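Local coordinates for protein monovalent Na+/H+ antiporter subunit D (Dietzia sp. DQ12-45-1b, PDB 7D3U) that forms part of the multi-subunit Mrp complex, a bacterial membrane pump that exchanges sodium ions for protons, at residues Ser174-Ile179 with Val213-Ala218; Ala256-Tyr261 with Leu313-Phe318. All coordinates share one frame; numbering follows the deposited sequence.

Interaction 1 of 2, residues Ser174-Ile179 with Val213-Ala218; sequences STILLI and VLFALA. With LMT (dodecyl-beta-D-maltoside), chain N.
Two buried transmembrane helices, 157-187 and 204-221, lie side by side here and run almost antiparallel, their local axes 8.0 Å apart at closest approach and inclined at 165°. Leu-177 leads the contact. Its CB rests against the methyl of Ala-216, CB to CB 3.7 Å, where the small alanine lets the helices draw close. Beyond CG, which still lies beside that methyl, the side chain forks along the partner helix: CD1 reaches the CD2 of Leu-217 at 3.7 Å, while CD2 goes to the CG1 of Val-213, 4.1 Å away. A branched leucine suits this place because its two methyls can meet successive turns at once.

These helices belong to the antiporter-like fold that this subunit shares with the antiporter-like subunits of the membrane arm of complex I. Ser-174, three residues before Leu-177, hydrogen-bonds through OG to both Glu-137 and Lys-220, probably the glutamate-lysine pair known from this family, so the apolar seam runs beside a polar, probably charged cluster within the membrane.

Ile-176 works the other flank of Ala-216. Its CG2, anti to the backbone N, packs on the alanine CB at 3.7 Å, and its extended arm carries CD1 obliquely to Phe-215, 4.1 Å from CE2. The Phe-215 ring is swung toward this isoleucine with CG anti to its own backbone N (chi1 164°), and both residues also pack on valines of the neighbouring subunit A. On the side of helix 204-221 turned from Leu-177, the CB of Ala-218 lies 3.7 Å from C11 of the dodecyl-maltoside tail in chain N.

Interaction 2 of 2, residues Ala256-Tyr261 with Leu313-Phe318; sequences AIYRIY and LGVALF. With LMT (dodecyl-beta-D-maltoside), chain R.
The last turn of helix 296-316 is weakly bonded, kinked where the N of Gly-314 and Val-315 lack bonds to the preceding turn, and helix 249-263 packs against this irregular end. At Gly-314 the CA lies 3.5 Å from the OH of Tyr-258; a side chain at this position would point into the hydroxyl, which is why glycine fits. That hydroxyl hydrogen-bonds to the carbonyl O of Ile-311, the acceptor that the N of Val-315 would use in a regular helix.

Val-315 comes next and fills the middle. Its CB stands over one face of the Tyr-258 ring in a CH-pi contact, 4.1 Å from the ring centroid, CG1 faces Ile-257, and CG2, anti to the backbone N, meets CD2 of Tyr-261 at 3.8 Å.

Past the helix end, Phe-318 turns its ring face to the edge of Tyr-261 in an offset edge-to-face pair, centroids 5.9 Å apart and planes at 68°. The dodecyl-maltoside of chain R lays its alkyl tail over one face of Tyr-261, with C10 3.6 Å from CE1. An alanine in place of Tyr-261 would lose this ring and would probably loosen Val-315, Phe-318 and the tail together. With apolar and aromatic groups doing nearly all the touching, the contact relies on matched shape, and the buried hydroxyl of Tyr-258 is satisfied by the carbonyl of Ile-311.

In the fold
Interaction 1 and interaction 2, with centres about 15 Å apart, form one continuous layer of transmembrane helices, joined where helix 204-221 packs on helix 249-263. Leu-217 is shared: besides its part in interaction 1, its CB lies 3.6 Å from CG1 of Ile-257 and its CD1 3.7 Å from CB of Ala-256. One turn earlier, CD2 of Leu-214 meets CG2 of Ile-260 at 3.7 Å. The order across the bundle is therefore 174-179, 213-218, 256-261 and 313-318. Each contact has a detergent tail beside it, while the Glu-137 and Lys-220 cluster, probably tied to ion transfer, adjoins interaction 1.

Interaction 1 of 2, residues Ser174-Ile179 with Val213-Ala218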
loop_
_atom_site.group_PDB
_atom_site.type_symbol
_atom_site.label_atom_id
_atom_site.label_comp_id
_atom_site.label_asym_id
_atom_site.label_seq_id
_atom_site.Cartn_x
_atom_site.Cartn_y
_atom_site.Cartn_z
ATOM N N SER A 174 2.903 -11.093 -4.415
ATOM C CA SER A 174 4.001 -11.888 -3.880
ATOM C C SER A 174 4.268 -13.109 -4.746
ATOM O O SER A 174 5.424 -13.454 -5.012
ATOM C CB SER A 174 3.690 -12.305 -2.446
ATOM O OG SER A 174 3.924 -11.238 -1.545
ATOM N N THR A 175 3.210 -13.770 -5.213
ATOM C CA THR A 175 3.411 -14.952 -6.038
ATOM C C THR A 175 3.920 -14.585 -7.425
ATOM O O THR A 175 4.693 -15.343 -8.018
ATOM C CB THR A 175 2.116 -15.749 -6.134
ATOM O OG1 THR A 175 1.640 -16.037 -4.815
ATOM C CG2 THR A 175 2.368 -17.049 -6.846
ATOM N N ILE A 176 3.518 -13.430 -7.955
ATOM C CA ILE A 176 4.085 -12.975 -9.220
ATOM C C ILE A 176 5.567 -12.665 -9.051
ATOM O O ILE A 176 6.384 -12.975 -9.927
ATOM C CB ILE A 176 3.303 -11.764 -9.753
ATOM C CG1 ILE A 176 1.917 -12.198 -10.222
ATOM C CG2 ILE A 176 4.046 -11.111 -10.894
ATOM C CD1 ILE A 176 1.063 -11.057 -10.710
ATOM N N LEU A 177 5.940 -12.061 -7.921
ATOM C CA LEU A 177 7.353 -11.850 -7.621
ATOM C C LEU A 177 8.093 -13.176 -7.533
ATOM O O LEU A 177 9.233 -13.294 -7.997
ATOM C CB LEU A 177 7.494 -11.071 -6.314
ATOM C CG LEU A 177 8.665 -10.109 -6.113
ATOM C CD1 LEU A 177 8.443 -9.310 -4.846
ATOM C CD2 LEU A 177 9.991 -10.840 -6.043
ATOM N N LEU A 178 7.457 -14.187 -6.945
ATOM C CA LEU A 178 8.096 -15.493 -6.829
ATOM C C LEU A 178 8.288 -16.137 -8.196
ATOM O O LEU A 178 9.336 -16.731 -8.467
ATOM C CB LEU A 178 7.266 -16.400 -5.926
ATOM C CG LEU A 178 7.846 -17.788 -5.687
ATOM C CD1 LEU A 178 9.156 -17.671 -4.938
ATOM C CD2 LEU A 178 6.859 -18.641 -4.921
ATOM N N ILE A 179 7.289 -16.025 -9.071
ATOM C CA ILE A 179 7.419 -16.567 -10.419
ATOM C C ILE A 179 8.501 -15.823 -11.191
ATOM O O ILE A 179 9.261 -16.423 -11.959
ATOM C CB ILE A 179 6.064 -16.519 -11.147
ATOM C CG1 ILE A 179 5.051 -17.416 -10.441
ATOM C CG2 ILE A 179 6.214 -16.942 -12.596
ATOM C CD1 ILE A 179 3.688 -17.400 -11.077
ATOM N N VAL A 213 9.176 -9.240 -12.240
ATOM C CA VAL A 213 9.515 -8.861 -10.868
ATOM C C VAL A 213 9.165 -7.399 -10.614
ATOM O O VAL A 213 8.569 -7.055 -9.583
ATOM C CB VAL A 213 11.002 -9.143 -10.589
ATOM C CG1 VAL A 213 11.396 -8.599 -9.231
ATOM C CG2 VAL A 213 11.277 -10.628 -10.664
ATOM N N LEU A 214 9.532 -6.516 -11.545
ATOM C CA LEU A 214 9.216 -5.101 -11.398
ATOM C C LEU A 214 7.715 -4.858 -11.412
ATOM O O LEU A 214 7.232 -3.946 -10.741
ATOM C CB LEU A 214 9.892 -4.295 -12.506
ATOM C CG LEU A 214 11.413 -4.194 -12.432
ATOM C CD1 LEU A 214 11.945 -3.372 -13.585
ATOM C CD2 LEU A 214 11.827 -3.588 -11.110
ATOM N N PHE A 215 6.958 -5.674 -12.142
ATOM C CA PHE A 215 5.511 -5.507 -12.175
ATOM C C PHE A 215 4.880 -5.968 -10.870
ATOM O O PHE A 215 3.925 -5.352 -10.385
ATOM C CB PHE A 215 4.930 -6.265 -13.365
ATOM C CG PHE A 215 3.451 -6.483 -13.288
ATOM C CD1 PHE A 215 2.584 -5.412 -13.170
ATOM C CD2 PHE A 215 2.926 -7.758 -13.347
ATOM C CE1 PHE A 215 1.224 -5.613 -13.100
ATOM C CE2 PHE A 215 1.567 -7.964 -13.282
ATOM C CZ PHE A 215 0.715 -6.890 -13.161
ATOM N N ALA A 216 5.404 -7.042 -10.279
ATOM C CA ALA A 216 4.948 -7.427 -8.948
ATOM C C ALA A 216 5.251 -6.343 -7.925
ATOM O O ALA A 216 4.396 -6.006 -7.094
ATOM C CB ALA A 216 5.592 -8.745 -8.529
ATOM N N LEU A 217 6.453 -5.771 -7.980
ATOM C CA LEU A 217 6.787 -4.683 -7.070
ATOM C C LEU A 217 5.961 -3.433 -7.348
ATOM O O LEU A 217 5.707 -2.648 -6.430
ATOM C CB LEU A 217 8.278 -4.367 -7.156
ATOM C CG LEU A 217 9.178 -5.523 -6.724
ATOM C CD1 LEU A 217 10.598 -5.314 -7.210
ATOM C CD2 LEU A 217 9.138 -5.685 -5.217
ATOM N N ALA A 218 5.525 -3.237 -8.592
ATOM C CA ALA A 218 4.647 -2.117 -8.905
ATOM C C ALA A 218 3.245 -2.340 -8.362
ATOM O O ALA A 218 2.607 -1.391 -7.891
ATOM C CB ALA A 218 4.604 -1.891 -10.413
HETATM C C1B LMT N . 11.862 -0.588 -30.325
HETATM C C2B LMT N . 11.805 -1.513 -31.551
HETATM C C3B LMT N . 13.089 -1.376 -32.394
HETATM C C4B LMT N . 14.358 -1.572 -31.524
HETATM C C5B LMT N . 14.191 -0.760 -30.227
HETATM C C6B LMT N . 15.465 0.025 -29.935
HETATM O O1B LMT N . 11.705 -1.359 -29.184
HETATM O O2B LMT N . 11.675 -2.792 -31.081
HETATM O O3B LMT N . 13.109 -0.196 -33.092
HETATM O "O4'" LMT N . 14.532 -2.898 -31.210
HETATM O O5B LMT N . 13.076 0.093 -30.272
HETATM O O6B LMT N . 15.260 0.879 -28.885
HETATM C "C1'" LMT N . 9.453 -2.060 -25.881
HETATM C "C2'" LMT N . 8.629 -2.069 -27.177
HETATM C "C3'" LMT N . 9.569 -2.053 -28.411
HETATM C "C4'" LMT N . 10.685 -1.000 -28.286
HETATM C "C5'" LMT N . 11.273 -1.136 -26.866
HETATM C "C6'" LMT N . 12.436 -0.223 -26.597
HETATM O "O1'" LMT N . 8.636 -1.924 -24.801
HETATM O "O2'" LMT N . 7.899 -3.226 -27.207
HETATM O "O3'" LMT N . 8.853 -1.824 -29.547
HETATM O "O5'" LMT N . 10.285 -0.925 -25.903
HETATM O "O6'" LMT N . 12.025 1.030 -26.971
HETATM C C1 LMT N . 8.586 -3.049 -23.962
HETATM C C2 LMT N . 8.020 -2.530 -22.678
HETATM C C3 LMT N . 7.390 -3.535 -21.776
HETATM C C4 LMT N . 6.558 -2.770 -20.786
HETATM C C5 LMT N . 5.804 -3.708 -19.913
HETATM C C6 LMT N . 6.568 -4.057 -18.684
HETATM C C7 LMT N . 5.788 -3.645 -17.473
HETATM C C8 LMT N . 6.715 -3.569 -16.315
HETATM C C9 LMT N . 6.136 -2.903 -15.116
HETATM C C10 LMT N . 7.068 -1.791 -14.734
HETATM C C11 LMT N . 6.782 -1.299 -13.355
HETATM C C12 LMT N . 7.808 -0.324 -12.896
#

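Interaction 2 of 2, residues Ala256-Tyr261 with Leu313-Phe318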
loop_
_atom_site.group_PDB
_atom_site.type_symbol
_atom_site.label_atom_id
_atom_site.label_comp_id
_atom_site.label_asym_id
_atom_site.label_seq_id
_atom_site.Cartn_x
_atom_site.Cartn_y
_atom_site.Cartn_z
ATOM N N ALA A 256 12.850 -1.495 -3.770
ATOM C CA ALA A 256 13.148 -2.684 -4.555
ATOM C C ALA A 256 13.187 -2.372 -6.041
ATOM O O ALA A 256 14.068 -2.858 -6.756
ATOM C CB ALA A 256 12.119 -3.770 -4.272
ATOM N N ILE A 257 12.235 -1.575 -6.530
ATOM C CA ILE A 257 12.249 -1.197 -7.940
ATOM C C ILE A 257 13.523 -0.434 -8.264
ATOM O O ILE A 257 14.175 -0.684 -9.287
ATOM C CB ILE A 257 10.996 -0.374 -8.293
ATOM C CG1 ILE A 257 9.753 -1.260 -8.266
ATOM C CG2 ILE A 257 11.151 0.263 -9.660
ATOM C CD1 ILE A 257 8.518 -0.591 -8.812
ATOM N N TYR A 258 13.909 0.495 -7.386
ATOM C CA TYR A 258 15.140 1.250 -7.592
ATOM C C TYR A 258 16.342 0.321 -7.682
ATOM O O TYR A 258 17.113 0.379 -8.645
ATOM C CB TYR A 258 15.331 2.256 -6.461
ATOM C CG TYR A 258 14.763 3.622 -6.749
ATOM C CD1 TYR A 258 13.395 3.816 -6.850
ATOM C CD2 TYR A 258 15.593 4.719 -6.915
ATOM C CE1 TYR A 258 12.871 5.057 -7.110
ATOM C CE2 TYR A 258 15.077 5.965 -7.175
ATOM C CZ TYR A 258 13.716 6.128 -7.272
ATOM O OH TYR A 258 13.192 7.369 -7.531
ATOM N N ARG A 259 16.510 -0.550 -6.686
ATOM C CA ARG A 259 17.677 -1.425 -6.656
ATOM C C ARG A 259 17.702 -2.364 -7.853
ATOM O O ARG A 259 18.755 -2.570 -8.466
ATOM C CB ARG A 259 17.698 -2.223 -5.354
ATOM C CG ARG A 259 18.916 -3.106 -5.194
ATOM C CD ARG A 259 20.128 -2.286 -4.816
ATOM N NE ARG A 259 20.096 -1.890 -3.414
ATOM C CZ ARG A 259 20.903 -0.983 -2.876
ATOM N NH1 ARG A 259 21.808 -0.373 -3.626
ATOM N NH2 ARG A 259 20.805 -0.685 -1.589
ATOM N N ILE A 260 16.551 -2.937 -8.210
ATOM C CA ILE A 260 16.508 -3.897 -9.306
ATOM C C ILE A 260 16.823 -3.215 -10.628
ATOM O O ILE A 260 17.681 -3.676 -11.389
ATOM C CB ILE A 260 15.143 -4.605 -9.348
ATOM C CG1 ILE A 260 14.993 -5.532 -8.147
ATOM C CG2 ILE A 260 15.004 -5.399 -10.624
ATOM C CD1 ILE A 260 16.172 -6.434 -7.945
ATOM N N TYR A 261 16.143 -2.106 -10.927
ATOM C CA TYR A 261 16.392 -1.447 -12.200
ATOM C C TYR A 261 17.766 -0.799 -12.258
ATOM O O TYR A 261 18.288 -0.590 -13.357
ATOM C CB TYR A 261 15.317 -0.401 -12.488
ATOM C CG TYR A 261 15.340 0.066 -13.920
ATOM C CD1 TYR A 261 14.736 -0.680 -14.920
ATOM C CD2 TYR A 261 15.984 1.239 -14.277
ATOM C CE1 TYR A 261 14.765 -0.265 -16.232
ATOM C CE2 TYR A 261 16.017 1.660 -15.587
ATOM C CZ TYR A 261 15.405 0.905 -16.560
ATOM O OH TYR A 261 15.435 1.323 -17.867
ATOM N N LEU A 313 9.062 8.143 -10.695
ATOM C CA LEU A 313 9.528 8.928 -11.831
ATOM C C LEU A 313 11.022 9.200 -11.734
ATOM O O LEU A 313 11.686 9.394 -12.757
ATOM C CB LEU A 313 8.750 10.239 -11.915
ATOM C CG LEU A 313 8.919 11.047 -13.197
ATOM C CD1 LEU A 313 8.473 10.228 -14.389
ATOM C CD2 LEU A 313 8.137 12.341 -13.109
ATOM N N GLY A 314 11.568 9.209 -10.517
ATOM C CA GLY A 314 12.996 9.413 -10.357
ATOM C C GLY A 314 13.832 8.307 -10.967
ATOM O O GLY A 314 14.981 8.535 -11.351
ATOM N N VAL A 315 13.278 7.097 -11.064
ATOM C CA VAL A 315 13.993 6.007 -11.718
ATOM C C VAL A 315 13.709 5.956 -13.214
ATOM O O VAL A 315 14.483 5.340 -13.960
ATOM C CB VAL A 315 13.665 4.650 -11.069
ATOM C CG1 VAL A 315 12.197 4.313 -11.224
ATOM C CG2 VAL A 315 14.526 3.556 -11.670
ATOM N N ALA A 316 12.630 6.586 -13.675
ATOM C CA ALA A 316 12.399 6.742 -15.103
ATOM C C ALA A 316 13.197 7.893 -15.693
ATOM O O ALA A 316 13.197 8.068 -16.915
ATOM C CB ALA A 316 10.909 6.949 -15.376
ATOM N N LEU A 317 13.869 8.675 -14.854
ATOM C CA LEU A 317 14.789 9.724 -15.273
ATOM C C LEU A 317 16.214 9.358 -14.878
ATOM O O LEU A 317 16.966 10.191 -14.366
ATOM C CB LEU A 317 14.396 11.068 -14.668
ATOM C CG LEU A 317 12.940 11.503 -14.818
ATOM C CD1 LEU A 317 12.670 12.727 -13.966
ATOM C CD2 LEU A 317 12.608 11.780 -16.268
ATOM N N PHE A 318 16.578 8.095 -15.099
ATOM C CA PHE A 318 17.822 7.534 -14.588
ATOM C C PHE A 318 19.017 8.418 -14.915
ATOM O O PHE A 318 19.149 8.922 -16.033
ATOM C CB PHE A 318 18.030 6.134 -15.163
ATOM C CG PHE A 318 18.741 5.201 -14.234
ATOM C CD1 PHE A 318 18.035 4.461 -13.304
ATOM C CD2 PHE A 318 20.114 5.060 -14.291
ATOM C CE1 PHE A 318 18.686 3.602 -12.448
ATOM C CE2 PHE A 318 20.769 4.202 -13.438
ATOM C CZ PHE A 318 20.054 3.472 -12.516
HETATM C C1B LMT R . 13.997 -6.027 -30.467
HETATM C C2B LMT R . 12.870 -6.620 -31.335
HETATM C C3B LMT R . 13.327 -6.777 -32.796
HETATM C C4B LMT R . 14.522 -5.844 -33.094
HETATM C C5B LMT R . 15.667 -6.244 -32.143
HETATM C C6B LMT R . 16.729 -5.150 -32.115
HETATM O O1B LMT R . 13.732 -6.283 -29.127
HETATM O O2B LMT R . 12.550 -7.838 -30.794
HETATM O O3B LMT R . 12.291 -6.594 -33.672
HETATM O "O4'" LMT R . 14.936 -5.981 -34.399
HETATM O O5B LMT R . 15.238 -6.556 -30.830
HETATM O O6B LMT R . 17.797 -5.551 -31.356
HETATM C "C1'" LMT R . 12.565 -6.773 -25.992
HETATM C "C2'" LMT R . 11.699 -7.019 -27.237
HETATM C "C3'" LMT R . 11.662 -5.732 -28.084
HETATM C "C4'" LMT R . 13.093 -5.268 -28.387
HETATM C "C5'" LMT R . 13.807 -5.159 -27.020
HETATM C "C6'" LMT R . 14.517 -3.853 -26.788
HETATM O "O1'" LMT R . 11.856 -7.050 -24.857
HETATM O "O2'" LMT R . 12.299 -7.999 -27.982
HETATM O "O3'" LMT R . 10.993 -4.756 -27.419
HETATM O "O5'" LMT R . 12.917 -5.403 -25.965
HETATM O "O6'" LMT R . 14.058 -2.992 -27.750
HETATM C C1 LMT R . 11.420 -5.935 -24.123
HETATM C C2 LMT R . 11.566 -6.350 -22.692
HETATM C C3 LMT R . 10.598 -5.752 -21.729
HETATM C C4 LMT R . 11.394 -5.200 -20.579
HETATM C C5 LMT R . 10.526 -4.344 -19.726
HETATM C C6 LMT R . 11.317 -3.429 -18.858
HETATM C C7 LMT R . 10.386 -2.584 -18.048
HETATM C C8 LMT R . 11.178 -1.655 -17.203
HETATM C C9 LMT R . 10.343 -0.752 -16.361
HETATM C C10 LMT R . 11.275 0.060 -15.510
HETATM C C11 LMT R . 11.284 1.495 -15.923
HETATM C C12 LMT R . 11.113 2.401 -14.754
#